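Local coordinates for HD domain-containing protein (Aquifex aeolicus, PDB 2HEK) that binds zinc and GDP, the nucleotide away from the metal, and may act as a dGTPase of the HD-domain family, at residues L149-I153 and V191-V196. Residues are numbered along the deposited sequence; the frame is centred on the assembly and turned at random.
Sequences LLSEI and VYENKV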
loop_
_atom_site.group_PDB
_atom_site.type_symbol
_atom_site.label_atom_id
_atom_site.label_comp_id
_atom_site.label_asym_id
_atom_site.label_seq_id
_atom_site.Cartn_x
_atom_site.Cartn_y
_atom_site.Cartn_z
ATOM N N LEU A 149 13.320 31.619 6.807
ATOM C CA LEU A 149 12.945 30.318 7.375
ATOM C C LEU A 149 11.562 29.879 6.870
ATOM O O LEU A 149 11.366 28.723 6.479
ATOM C CB LEU A 149 12.950 30.347 8.922
ATOM C CG LEU A 149 12.401 29.124 9.668
ATOM C CD1 LEU A 149 13.254 27.863 9.380
ATOM C CD2 LEU A 149 12.328 29.364 11.171
ATOM N N LEU A 150 10.600 30.801 6.909
ATOM C CA LEU A 150 9.236 30.471 6.554
ATOM C C LEU A 150 9.163 30.138 5.089
ATOM O O LEU A 150 8.472 29.184 4.711
ATOM C CB LEU A 150 8.249 31.621 6.927
ATOM C CG LEU A 150 8.089 31.924 8.429
ATOM C CD1 LEU A 150 7.012 32.986 8.667
ATOM C CD2 LEU A 150 7.718 30.635 9.197
ATOM N N SER A 151 9.896 30.900 4.267
ATOM C CA SER A 151 9.911 30.671 2.832
ATOM C C SER A 151 10.539 29.311 2.483
ATOM O O SER A 151 10.059 28.632 1.569
ATOM C CB SER A 151 10.675 31.777 2.127
ATOM O OG SER A 151 10.478 31.653 0.742
ATOM N N GLU A 152 11.582 28.919 3.229
ATOM C CA GLU A 152 12.239 27.596 3.081
ATOM C C GLU A 152 11.254 26.448 3.329
ATOM O O GLU A 152 11.339 25.399 2.677
ATOM C CB GLU A 152 13.400 27.438 4.069
ATOM C CG GLU A 152 14.668 28.141 3.648
ATOM C CD GLU A 152 15.839 27.986 4.645
ATOM O OE1 GLU A 152 15.735 27.299 5.692
ATOM O OE2 GLU A 152 16.882 28.610 4.372
ATOM N N ILE A 153 10.338 26.650 4.275
ATOM C CA ILE A 153 9.351 25.625 4.601
ATOM C C ILE A 153 8.504 25.261 3.367
ATOM O O ILE A 153 8.158 24.100 3.170
ATOM C CB ILE A 153 8.489 26.019 5.822
ATOM C CG1 ILE A 153 9.356 26.005 7.100
ATOM C CG2 ILE A 153 7.203 25.105 5.940
ATOM C CD1 ILE A 153 8.631 26.523 8.377
ATOM N N VAL A 191 15.113 23.031 12.824
ATOM C CA VAL A 191 15.610 24.402 12.574
ATOM C C VAL A 191 16.952 24.629 13.307
ATOM O O VAL A 191 17.051 24.486 14.544
ATOM C CB VAL A 191 14.613 25.463 13.071
ATOM C CG1 VAL A 191 15.081 26.865 12.705
ATOM C CG2 VAL A 191 13.217 25.185 12.522
ATOM N N TYR A 192 17.978 24.980 12.558
ATOM C CA TYR A 192 19.277 25.240 13.161
ATOM C C TYR A 192 19.887 26.436 12.465
ATOM O O TYR A 192 19.923 26.495 11.226
ATOM C CB TYR A 192 20.151 23.988 13.110
ATOM C CG TYR A 192 21.421 24.095 13.922
ATOM C CD1 TYR A 192 21.448 23.707 15.256
ATOM C CD2 TYR A 192 22.592 24.580 13.362
ATOM C CE1 TYR A 192 22.604 23.801 16.005
ATOM C CE2 TYR A 192 23.754 24.679 14.102
ATOM C CZ TYR A 192 23.755 24.288 15.423
ATOM O OH TYR A 192 24.904 24.403 16.170
ATOM N N GLU A 193 20.377 27.388 13.255
ATOM C CA GLU A 193 20.966 28.604 12.684
ATOM C C GLU A 193 19.985 29.199 11.675
ATOM O O GLU A 193 20.364 29.614 10.578
ATOM C CB GLU A 193 22.299 28.289 11.990
ATOM C CG GLU A 193 23.518 28.087 12.905
ATOM C CD GLU A 193 24.747 27.615 12.120
ATOM O OE1 GLU A 193 24.799 27.870 10.880
ATOM O OE2 GLU A 193 25.652 26.984 12.729
ATOM N N ASN A 194 18.712 29.194 12.043
ATOM C CA ASN A 194 17.647 29.702 11.185
ATOM C C ASN A 194 17.475 29.033 9.796
ATOM O O ASN A 194 16.888 29.622 8.884
ATOM C CB ASN A 194 17.787 31.220 11.041
ATOM C CG ASN A 194 16.467 31.894 10.851
ATOM O OD1 ASN A 194 16.195 32.428 9.778
ATOM N ND2 ASN A 194 15.614 31.845 11.878
ATOM N N LYS A 195 17.983 27.812 9.638
ATOM C CA LYS A 195 17.743 27.039 8.413
ATOM C C LYS A 195 16.903 25.817 8.752
ATOM O O LYS A 195 16.962 25.317 9.890
ATOM C CB LYS A 195 19.050 26.553 7.787
ATOM C CG LYS A 195 20.010 27.626 7.323
ATOM C CD LYS A 195 21.378 27.002 7.037
ATOM C CE LYS A 195 22.531 27.919 7.482
ATOM N NZ LYS A 195 22.595 29.209 6.715
ATOM N N VAL A 196 16.132 25.332 7.771
ATOM C CA VAL A 196 15.522 23.997 7.851
ATOM C C VAL A 196 16.610 22.990 7.491
ATOM O O VAL A 196 17.189 23.045 6.407
ATOM C CB VAL A 196 14.303 23.838 6.890
ATOM C CG1 VAL A 196 13.705 22.395 6.987
ATOM C CG2 VAL A 196 13.217 24.872 7.207
#
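How a beta-hairpin docks on a helix with few residues is well illustrated here. V191 opens the contact from the first strand, its CG1 lying 3.9 Å from CD1 of L149. The chain then reverses through a type I' turn from Y192 to K195, closed by paired backbone hydrogen bonds between those two residues; Y192 packs on L328 and L333. At the corner, the end of the N194 side chain comes near L149. The CA-to-CB bond of K195 points away, yet its CA lies 3.4 Å from E152 OE1. That carboxylate accepts a nearly straight hydrogen bond from the backbone, V196 N to E152 OE1 at 2.9 Å, while V196 CG2 also meets L149 CD1 at 3.7 Å and I153 CG1 at 4.0 Å. L69 of helix 51-69 touches both valines and extends this apolar patch. One side-chain-to-backbone hydrogen bond beside an apolar seam thus joins a beta-hairpin with a two-residue type I' loop to helix 145-155 of the helical HD domain.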